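Local coordinates for protein histone-lysine N-methyltransferase SETMAR (Homo sapiens, PDB 3F2K) that methylates histone H3, acts in DNA double-strand break repair and binds DNA through its mariner transposase domain, the part described here, at residues R13-R24 and E150-L161; I85-G93 and Q184-Q192. All coordinates share one frame; numbering follows the deposited sequence.

Contact 1: residues R13-R24 and E150-L161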
loop_
_atom_site.group_PDB
_atom_site.type_symbol
_atom_site.label_atom_id
_atom_site.label_comp_id
_atom_site.label_asym_id
_atom_site.label_seq_id
_atom_site.Cartn_x
_atom_site.Cartn_y
_atom_site.Cartn_z
ATOM N N ARG A 13 3.114 -20.321 -2.495
ATOM C CA ARG A 13 3.747 -19.017 -2.685
ATOM C C ARG A 13 3.632 -18.100 -1.458
ATOM O O ARG A 13 4.593 -17.430 -1.084
ATOM C CB ARG A 13 3.092 -18.309 -3.873
ATOM C CG ARG A 13 3.819 -17.017 -4.257
ATOM C CD ARG A 13 5.230 -17.283 -4.807
ATOM N NE ARG A 13 5.840 -16.005 -5.220
ATOM C CZ ARG A 13 7.070 -15.637 -4.904
ATOM N NH1 ARG A 13 7.839 -16.470 -4.234
ATOM N NH2 ARG A 13 7.539 -14.448 -5.293
ATOM N N ARG A 14 2.437 -18.036 -0.859
ATOM C CA ARG A 14 2.214 -17.256 0.378
ATOM C C ARG A 14 3.107 -17.753 1.490
ATOM O O ARG A 14 3.743 -16.920 2.183
ATOM C CB ARG A 14 0.740 -17.282 0.869
ATOM C CG ARG A 14 -0.217 -16.591 -0.123
ATOM C CD ARG A 14 -1.703 -16.879 0.201
ATOM N NE ARG A 14 -1.993 -16.736 1.633
ATOM C CZ ARG A 14 -2.353 -15.611 2.259
ATOM N NH1 ARG A 14 -2.352 -14.409 1.616
ATOM N NH2 ARG A 14 -2.610 -15.680 3.573
ATOM N N PHE A 15 3.213 -19.070 1.617
ATOM C CA PHE A 15 3.998 -19.633 2.719
ATOM C C PHE A 15 5.471 -19.299 2.472
ATOM O O PHE A 15 6.132 -18.855 3.386
ATOM C CB PHE A 15 3.799 -21.141 2.813
ATOM C CG PHE A 15 4.586 -21.809 3.923
ATOM C CD1 PHE A 15 3.923 -22.240 5.065
ATOM C CD2 PHE A 15 5.968 -22.020 3.810
ATOM C CE1 PHE A 15 4.618 -22.854 6.134
ATOM C CE2 PHE A 15 6.705 -22.630 4.860
ATOM C CZ PHE A 15 6.022 -23.093 6.014
ATOM N N GLU A 16 5.944 -19.499 1.237
ATOM C CA GLU A 16 7.340 -19.305 0.859
ATOM C C GLU A 16 7.738 -17.853 1.135
ATOM O O GLU A 16 8.722 -17.581 1.865
ATOM C CB GLU A 16 7.515 -19.718 -0.632
ATOM C CG GLU A 16 8.972 -19.733 -1.278
ATOM C CD GLU A 16 8.985 -20.009 -2.869
ATOM O OE1 GLU A 16 8.015 -19.681 -3.631
ATOM O OE2 GLU A 16 10.017 -20.545 -3.393
ATOM N N VAL A 17 6.958 -16.932 0.597
ATOM C CA VAL A 17 7.265 -15.472 0.788
ATOM C C VAL A 17 7.201 -15.055 2.233
ATOM O O VAL A 17 8.099 -14.369 2.705
ATOM C CB VAL A 17 6.309 -14.573 -0.020
ATOM C CG1 VAL A 17 6.579 -13.154 0.311
ATOM C CG2 VAL A 17 6.502 -14.772 -1.519
ATOM N N SER A 18 6.174 -15.503 2.950
ATOM C CA SER A 18 6.038 -15.210 4.382
ATOM C C SER A 18 7.209 -15.674 5.187
ATOM O O SER A 18 7.796 -14.899 5.940
ATOM C CB SER A 18 4.737 -15.797 4.953
ATOM O OG SER A 18 3.639 -15.028 4.418
ATOM N N SER A 19 7.540 -16.960 5.034
ATOM C CA SER A 19 8.636 -17.557 5.795
ATOM C C SER A 19 9.977 -16.825 5.509
ATOM O O SER A 19 10.758 -16.504 6.448
ATOM C CB SER A 19 8.732 -19.088 5.466
ATOM O OG SER A 19 9.944 -19.665 6.023
ATOM N N SER A 20 10.206 -16.528 4.248
ATOM C CA SER A 20 11.448 -15.884 3.776
ATOM C C SER A 20 11.570 -14.480 4.304
ATOM O O SER A 20 12.662 -14.090 4.767
ATOM C CB SER A 20 11.517 -15.927 2.248
ATOM O OG SER A 20 11.800 -17.248 1.848
ATOM N N LEU A 21 10.446 -13.753 4.356
ATOM C CA LEU A 21 10.436 -12.365 4.856
ATOM C C LEU A 21 10.602 -12.272 6.348
ATOM O O LEU A 21 11.295 -11.373 6.839
ATOM C CB LEU A 21 9.170 -11.570 4.409
ATOM C CG LEU A 21 9.149 -11.283 2.895
ATOM C CD1 LEU A 21 7.900 -10.500 2.427
ATOM C CD2 LEU A 21 10.451 -10.585 2.383
ATOM N N ILE A 22 10.003 -13.197 7.080
ATOM C CA ILE A 22 10.254 -13.227 8.510
ATOM C C ILE A 22 11.750 -13.455 8.788
ATOM O O ILE A 22 12.295 -12.735 9.601
ATOM C CB ILE A 22 9.470 -14.334 9.268
ATOM C CG1 ILE A 22 7.996 -14.166 9.071
ATOM C CG2 ILE A 22 9.753 -14.261 10.784
ATOM C CD1 ILE A 22 7.160 -15.488 9.563
ATOM N N LEU A 23 12.370 -14.448 8.155
ATOM C CA LEU A 23 13.812 -14.711 8.338
ATOM C C LEU A 23 14.683 -13.551 7.871
ATOM O O LEU A 23 15.621 -13.137 8.598
ATOM C CB LEU A 23 14.209 -16.009 7.662
ATOM C CG LEU A 23 13.631 -17.279 8.331
ATOM C CD1 LEU A 23 13.730 -18.341 7.228
ATOM C CD2 LEU A 23 14.605 -17.573 9.486
ATOM N N ARG A 24 14.335 -12.959 6.702
ATOM C CA ARG A 24 15.058 -11.763 6.260
ATOM C C ARG A 24 15.050 -10.634 7.325
ATOM O O ARG A 24 16.097 -10.040 7.655
ATOM C CB ARG A 24 14.502 -11.239 4.914
ATOM C CG ARG A 24 15.298 -9.991 4.448
ATOM C CD ARG A 24 14.836 -9.536 3.039
ATOM N NE ARG A 24 15.421 -8.244 2.684
ATOM C CZ ARG A 24 15.193 -7.554 1.569
ATOM N NH1 ARG A 24 14.392 -8.033 0.604
ATOM N NH2 ARG A 24 15.812 -6.356 1.430
ATOM N N GLU A 150 14.317 -1.207 -4.189
ATOM C CA GLU A 150 14.102 -2.620 -4.243
ATOM C C GLU A 150 12.570 -2.889 -4.210
ATOM O O GLU A 150 11.812 -2.101 -3.639
ATOM C CB GLU A 150 14.779 -3.269 -3.027
ATOM C CG GLU A 150 14.575 -4.742 -3.009
ATOM C CD GLU A 150 15.029 -5.412 -1.673
ATOM O OE1 GLU A 150 15.716 -4.760 -0.851
ATOM O OE2 GLU A 150 14.621 -6.606 -1.528
ATOM N N VAL A 151 12.135 -3.978 -4.850
ATOM C CA VAL A 151 10.722 -4.384 -4.699
ATOM C C VAL A 151 10.657 -5.651 -3.851
ATOM O O VAL A 151 11.365 -6.637 -4.110
ATOM C CB VAL A 151 10.014 -4.582 -6.055
ATOM C CG1 VAL A 151 8.512 -5.038 -5.837
ATOM C CG2 VAL A 151 9.970 -3.206 -6.830
ATOM N N LEU A 152 9.786 -5.611 -2.834
ATOM C CA LEU A 152 9.623 -6.735 -1.931
ATOM C C LEU A 152 8.767 -7.830 -2.622
ATOM O O LEU A 152 7.800 -7.506 -3.387
ATOM C CB LEU A 152 9.040 -6.233 -0.605
ATOM C CG LEU A 152 9.253 -6.992 0.684
ATOM C CD1 LEU A 152 10.771 -7.067 1.050
ATOM C CD2 LEU A 152 8.357 -6.381 1.791
ATOM N N PRO A 153 9.200 -9.100 -2.499
ATOM C CA PRO A 153 8.410 -10.197 -2.980
ATOM C C PRO A 153 6.985 -10.059 -2.363
ATOM O O PRO A 153 6.863 -9.761 -1.185
ATOM C CB PRO A 153 9.139 -11.454 -2.354
ATOM C CG PRO A 153 10.569 -10.969 -2.214
ATOM C CD PRO A 153 10.450 -9.555 -1.830
ATOM N N HIS A 154 5.960 -10.269 -3.159
ATOM C CA HIS A 154 4.563 -10.249 -2.640
ATOM C C HIS A 154 3.756 -11.339 -3.339
ATOM O O HIS A 154 3.785 -11.421 -4.564
ATOM C CB HIS A 154 3.874 -8.915 -2.941
ATOM C CG HIS A 154 2.557 -8.787 -2.228
ATOM N ND1 HIS A 154 1.343 -8.953 -2.860
ATOM C CD2 HIS A 154 2.281 -8.628 -0.917
ATOM C CE1 HIS A 154 0.366 -8.818 -1.971
ATOM N NE2 HIS A 154 0.907 -8.627 -0.786
ATOM N N PRO A 155 3.111 -12.239 -2.558
ATOM C CA PRO A 155 2.377 -13.325 -3.219
ATOM C C PRO A 155 1.008 -12.908 -3.728
ATOM O O PRO A 155 0.350 -12.048 -3.117
ATOM C CB PRO A 155 2.206 -14.382 -2.092
ATOM C CG PRO A 155 2.214 -13.590 -0.769
ATOM C CD PRO A 155 3.119 -12.344 -1.087
ATOM N N PRO A 156 0.564 -13.470 -4.860
ATOM C CA PRO A 156 -0.725 -13.124 -5.394
ATOM C C PRO A 156 -1.848 -13.433 -4.395
ATOM O O PRO A 156 -1.658 -14.227 -3.472
ATOM C CB PRO A 156 -0.810 -13.988 -6.680
ATOM C CG PRO A 156 0.692 -14.110 -7.070
ATOM C CD PRO A 156 1.342 -14.332 -5.773
ATOM N N TYR A 157 -2.997 -12.781 -4.591
ATOM C CA TYR A 157 -4.183 -12.995 -3.786
ATOM C C TYR A 157 -3.973 -12.837 -2.318
ATOM O O TYR A 157 -4.500 -13.620 -1.536
ATOM C CB TYR A 157 -4.798 -14.368 -4.142
ATOM C CG TYR A 157 -5.142 -14.437 -5.596
ATOM C CD1 TYR A 157 -6.244 -13.741 -6.098
ATOM C CD2 TYR A 157 -4.338 -15.152 -6.490
ATOM C CE1 TYR A 157 -6.562 -13.791 -7.468
ATOM C CE2 TYR A 157 -4.632 -15.188 -7.854
ATOM C CZ TYR A 157 -5.742 -14.526 -8.320
ATOM O OH TYR A 157 -6.040 -14.581 -9.659
ATOM N N SER A 158 -3.167 -11.842 -1.931
ATOM C CA SER A 158 -2.800 -11.704 -0.524
ATOM C C SER A 158 -2.982 -10.216 -0.030
ATOM O O SER A 158 -2.016 -9.597 0.401
ATOM C CB SER A 158 -1.310 -12.149 -0.353
ATOM O OG SER A 158 -1.112 -13.462 -0.861
ATOM N N PRO A 159 -4.236 -9.672 -0.043
ATOM C CA PRO A 159 -4.490 -8.327 0.514
ATOM C C PRO A 159 -4.287 -8.350 2.033
ATOM O O PRO A 159 -4.033 -7.338 2.637
ATOM C CB PRO A 159 -5.977 -8.061 0.134
ATOM C CG PRO A 159 -6.612 -9.469 0.054
ATOM C CD PRO A 159 -5.474 -10.293 -0.566
ATOM N N ASP A 160 -4.293 -9.551 2.631
ATOM C CA ASP A 160 -4.096 -9.671 4.083
ATOM C C ASP A 160 -2.606 -9.495 4.447
ATOM O O ASP A 160 -2.226 -9.558 5.648
ATOM C CB ASP A 160 -4.588 -11.067 4.598
ATOM C CG ASP A 160 -4.000 -12.246 3.827
ATOM O OD1 ASP A 160 -3.521 -12.052 2.681
ATOM O OD2 ASP A 160 -4.043 -13.416 4.364
ATOM N N LEU A 161 -1.760 -9.440 3.404
ATOM C CA LEU A 161 -0.306 -9.223 3.585
ATOM C C LEU A 161 0.120 -7.850 2.998
ATOM O O LEU A 161 1.305 -7.535 2.954
ATOM C CB LEU A 161 0.518 -10.342 2.965
ATOM C CG LEU A 161 0.242 -11.742 3.580
ATOM C CD1 LEU A 161 1.163 -12.778 2.834
ATOM C CD2 LEU A 161 0.397 -11.815 5.109
HETATM O O HOH W 1 5.865 -12.804 -5.848
#
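R14 and D160 face each other nearly coplanar, their flat groups 12° apart, in an end-on two-nitrogen salt bridge: NH1 reaches OD1 and NH2 reaches OD2 of D160, each bond 2.8 Å long and each oxygen using its syn lone pair. R14 NH1 also donates to S158 OG at 2.9 Å, so this one nitrogen ties together two residues of the chain turn at 158-160. The methyl CD1 of L161 lies over one face of the guanidinium. A bend at chi3 (45°) in the R14 chain swings the group toward these partners while its CG stays against the ring of P155. At the other end of the helical segment R24, stretched out from CG to NE, meets E150 in a second end-on pair, NH1 to OE2 at 2.6 Å and NH2 to OE1 at 2.8 Å. Between the two ion pairs the contact is largely apolar side chains and proline rings. V17 CG1 packs on P155 CD at 3.8 Å, and L21 and L152 meet tip to tip, CD2 to CD1. R13 lays its CG against P155 and P156.

In the second shell, the carbonyls of G222 and S223 take bonds from R14 NE and NH2, which hold the guanidinium from the C-terminal tail as well. V17 CG2 covers a face of the R13 guanidinium. In this RNase H-like, DDE-type transposase fold, helix 8-27 is thus clasped by two arginine-carboxylate pairs along the chain leaving edge strand 150-151, which pairs with strand 126-128, while helix 202-219 touches S18 and L21 through C217 and W214.

Contact 2: residues I85-G93 and Q184-Q192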
loop_
_atom_site.group_PDB
_atom_site.type_symbol
_atom_site.label_atom_id
_atom_site.label_comp_id
_atom_site.label_asym_id
_atom_site.label_seq_id
_atom_site.Cartn_x
_atom_site.Cartn_y
_atom_site.Cartn_z
ATOM N N ILE A 85 3.155 9.575 2.934
ATOM C CA ILE A 85 4.114 10.105 1.941
ATOM C C ILE A 85 3.360 10.911 0.850
ATOM O O ILE A 85 3.659 12.127 0.588
ATOM C CB ILE A 85 5.070 9.034 1.341
ATOM C CG1 ILE A 85 5.981 8.364 2.417
ATOM C CG2 ILE A 85 6.066 9.703 0.262
ATOM C CD1 ILE A 85 6.649 7.048 1.947
ATOM N N HIS A 86 2.407 10.262 0.204
ATOM C CA HIS A 86 1.798 10.824 -1.034
ATOM C C HIS A 86 0.444 10.141 -1.205
ATOM O O HIS A 86 0.311 8.923 -0.933
ATOM C CB HIS A 86 2.690 10.516 -2.305
ATOM C CG HIS A 86 2.075 11.036 -3.601
ATOM N ND1 HIS A 86 1.687 12.355 -3.770
ATOM C CD2 HIS A 86 1.810 10.416 -4.780
ATOM C CE1 HIS A 86 1.210 12.516 -4.995
ATOM N NE2 HIS A 86 1.293 11.352 -5.634
ATOM N N TYR A 87 -0.536 10.890 -1.686
ATOM C CA TYR A 87 -1.774 10.233 -2.191
ATOM C C TYR A 87 -2.309 11.017 -3.368
ATOM O O TYR A 87 -1.986 12.207 -3.533
ATOM C CB TYR A 87 -2.851 10.102 -1.098
ATOM C CG TYR A 87 -3.362 11.420 -0.545
ATOM C CD1 TYR A 87 -4.457 12.084 -1.118
ATOM C CD2 TYR A 87 -2.775 11.970 0.573
ATOM C CE1 TYR A 87 -4.930 13.265 -0.565
ATOM C CE2 TYR A 87 -3.226 13.177 1.130
ATOM C CZ TYR A 87 -4.277 13.808 0.554
ATOM O OH TYR A 87 -4.698 14.962 1.153
ATOM N N SER A 88 -3.139 10.397 -4.189
ATOM C CA SER A 88 -3.556 11.090 -5.430
ATOM C C SER A 88 -4.876 10.466 -5.843
ATOM O O SER A 88 -5.166 9.301 -5.488
ATOM C CB SER A 88 -2.516 10.946 -6.560
ATOM O OG SER A 88 -2.287 9.602 -6.943
ATOM N N PHE A 89 -5.666 11.239 -6.560
ATOM C CA PHE A 89 -6.965 10.741 -7.045
ATOM C C PHE A 89 -6.889 10.732 -8.563
ATOM O O PHE A 89 -6.261 11.612 -9.138
ATOM C CB PHE A 89 -8.074 11.671 -6.566
ATOM C CG PHE A 89 -8.212 11.674 -5.083
ATOM C CD1 PHE A 89 -9.061 10.771 -4.461
ATOM C CD2 PHE A 89 -7.473 12.545 -4.303
ATOM C CE1 PHE A 89 -9.178 10.751 -3.057
ATOM C CE2 PHE A 89 -7.607 12.519 -2.894
ATOM C CZ PHE A 89 -8.440 11.625 -2.302
ATOM N N LEU A 90 -7.436 9.683 -9.163
ATOM C CA LEU A 90 -7.467 9.535 -10.614
ATOM C C LEU A 90 -8.515 10.498 -11.150
ATOM O O LEU A 90 -9.702 10.433 -10.744
ATOM C CB LEU A 90 -7.823 8.090 -10.947
ATOM C CG LEU A 90 -7.806 7.543 -12.378
ATOM C CD1 LEU A 90 -6.365 7.422 -12.838
ATOM C CD2 LEU A 90 -8.542 6.211 -12.331
ATOM N N ASN A 91 -8.038 11.400 -12.009
ATOM C CA ASN A 91 -8.769 12.549 -12.574
ATOM C C ASN A 91 -9.253 12.306 -14.003
ATOM O O ASN A 91 -8.709 11.460 -14.742
ATOM C CB ASN A 91 -7.884 13.810 -12.610
ATOM C CG ASN A 91 -7.379 14.223 -11.246
ATOM O OD1 ASN A 91 -6.195 14.509 -11.092
ATOM N ND2 ASN A 91 -8.264 14.253 -10.254
ATOM N N PRO A 92 -10.290 13.047 -14.413
ATOM C CA PRO A 92 -10.716 12.915 -15.838
ATOM C C PRO A 92 -9.530 13.043 -16.795
ATOM O O PRO A 92 -8.641 13.880 -16.575
ATOM C CB PRO A 92 -11.685 14.105 -16.045
ATOM C CG PRO A 92 -11.752 14.854 -14.700
ATOM C CD PRO A 92 -11.141 13.957 -13.635
ATOM N N GLY A 93 -9.511 12.219 -17.839
ATOM C CA GLY A 93 -8.443 12.244 -18.842
ATOM C C GLY A 93 -7.377 11.194 -18.615
ATOM O O GLY A 93 -6.823 10.640 -19.578
ATOM N N GLN A 184 -16.531 14.676 -6.779
ATOM C CA GLN A 184 -15.183 14.171 -6.478
ATOM C C GLN A 184 -14.504 14.986 -5.380
ATOM O O GLN A 184 -13.666 14.459 -4.629
ATOM C CB GLN A 184 -14.278 14.165 -7.712
ATOM C CG GLN A 184 -12.914 13.449 -7.427
ATOM C CD GLN A 184 -11.897 13.472 -8.590
ATOM O OE1 GLN A 184 -10.712 13.776 -8.388
ATOM N NE2 GLN A 184 -12.350 13.133 -9.782
ATOM N N GLN A 185 -14.841 16.270 -5.292
ATOM C CA GLN A 185 -14.185 17.132 -4.318
ATOM C C GLN A 185 -14.584 16.769 -2.877
ATOM O O GLN A 185 -13.749 16.798 -1.960
ATOM C CB GLN A 185 -14.443 18.608 -4.642
ATOM C CG GLN A 185 -13.652 19.591 -3.784
ATOM C CD GLN A 185 -12.140 19.453 -3.914
ATOM O OE1 GLN A 185 -11.543 19.860 -4.912
ATOM N NE2 GLN A 185 -11.511 18.911 -2.878
ATOM N N ASP A 186 -15.851 16.395 -2.683
ATOM C CA ASP A 186 -16.333 16.061 -1.347
ATOM C C ASP A 186 -15.712 14.771 -0.889
ATOM O O ASP A 186 -15.452 14.604 0.309
ATOM C CB ASP A 186 -17.860 15.873 -1.323
ATOM C CG ASP A 186 -18.617 17.162 -1.618
ATOM O OD1 ASP A 186 -18.121 18.274 -1.277
ATOM O OD2 ASP A 186 -19.726 17.031 -2.182
ATOM N N ALA A 187 -15.502 13.866 -1.849
ATOM C CA ALA A 187 -14.895 12.554 -1.597
ATOM C C ALA A 187 -13.431 12.747 -1.208
ATOM O O ALA A 187 -12.956 12.144 -0.218
ATOM C CB ALA A 187 -15.056 11.614 -2.815
ATOM N N GLU A 188 -12.731 13.592 -1.967
ATOM C CA GLU A 188 -11.365 14.034 -1.609
ATOM C C GLU A 188 -11.239 14.708 -0.235
ATOM O O GLU A 188 -10.271 14.467 0.518
ATOM C CB GLU A 188 -10.797 14.981 -2.658
ATOM C CG GLU A 188 -10.578 14.348 -4.045
ATOM C CD GLU A 188 -9.756 15.256 -4.958
ATOM O OE1 GLU A 188 -9.668 14.964 -6.177
ATOM O OE2 GLU A 188 -9.183 16.261 -4.452
ATOM N N ASN A 189 -12.173 15.613 0.061
ATOM C CA ASN A 189 -12.165 16.300 1.348
ATOM C C ASN A 189 -12.366 15.295 2.490
ATOM O O ASN A 189 -11.764 15.469 3.535
ATOM C CB ASN A 189 -13.256 17.375 1.433
ATOM C CG ASN A 189 -12.979 18.589 0.553
ATOM O OD1 ASN A 189 -11.831 18.900 0.208
ATOM N ND2 ASN A 189 -14.058 19.306 0.203
ATOM N N ALA A 190 -13.227 14.294 2.311
ATOM C CA ALA A 190 -13.429 13.276 3.370
ATOM C C ALA A 190 -12.143 12.385 3.543
ATOM O O ALA A 190 -11.703 12.096 4.658
ATOM C CB ALA A 190 -14.643 12.474 3.089
ATOM N N PHE A 191 -11.518 12.003 2.423
ATOM C CA PHE A 191 -10.239 11.303 2.524
ATOM C C PHE A 191 -9.188 12.158 3.246
ATOM O O PHE A 191 -8.418 11.675 4.083
ATOM C CB PHE A 191 -9.776 10.853 1.118
ATOM C CG PHE A 191 -8.536 10.064 1.155
ATOM C CD1 PHE A 191 -8.595 8.678 1.411
ATOM C CD2 PHE A 191 -7.293 10.701 1.054
ATOM C CE1 PHE A 191 -7.408 7.903 1.490
ATOM C CE2 PHE A 191 -6.114 9.944 1.171
ATOM C CZ PHE A 191 -6.173 8.561 1.379
ATOM N N GLN A 192 -9.139 13.451 2.940
ATOM C CA GLN A 192 -8.226 14.327 3.614
ATOM C C GLN A 192 -8.461 14.401 5.122
ATOM O O GLN A 192 -7.499 14.322 5.905
ATOM C CB GLN A 192 -8.251 15.733 3.006
ATOM C CG GLN A 192 -7.221 16.653 3.638
ATOM C CD GLN A 192 -6.933 17.845 2.749
ATOM O OE1 GLN A 192 -7.822 18.664 2.503
ATOM N NE2 GLN A 192 -5.682 17.963 2.281
HETATM O O HOH W 2 -7.215 15.395 -7.727
#
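Y87, F89 and F191 form an aromatic cluster where helix 184-196 packs on edge strand 83-89 of the RNase H-like transposase fold, the two segment axes 10.5 Å apart and running nearly antiparallel. Two edge-to-face pairs build it. F191 turns an edge to the face of Y87, with CE2 of F191 3.5 Å from CD1 of Y87 and planes at 60°; F89 in turn directs an edge, offset, at the face of F191, the planes at 87°. With chi1 of F191 at -176°, its ring extends toward the strand and meets both partners.

A CH-pi contact adds to the stacking: E188 CG sits 3.5 Å from the centroid of the F89 ring, almost on its normal, and the carboxylate runs nearly parallel to the ring. An alanine in place of F89 removes the ring, and would probably open a gap beside F191 and leave the E188 side chain freer to turn. V75 of the adjoining strand 72-80 touches both F89 and F191.

Polar links lie at the margins. Y87 OH accepts a weak hydrogen bond from Q192 NE2. Water 2 bridges the segments, accepting from N91 ND2 at 3.0 Å and donating to E188 OE1 at 2.9 Å.

In the fold
Contact 1 and contact 2 lie on opposite sides of the centre of the chain, their centres about 30 Å apart and their nearest atoms about 12 Å apart. The five-stranded mixed sheet joins them: strand 83-89 of contact 2 is one outermost strand and strand 150-151 of contact 1 the other. The magnesium ion, bound by D38 and D130, lies beyond direct contact with either. The side chain of S158 in contact 1 is about 10 Å from the ion and about 8 Å from that of D130; in contact 2 the side chain of L90 is about 13 Å from the ion, and that of F191 about 10 Å from that of D38. Neither contact includes a metal ligand.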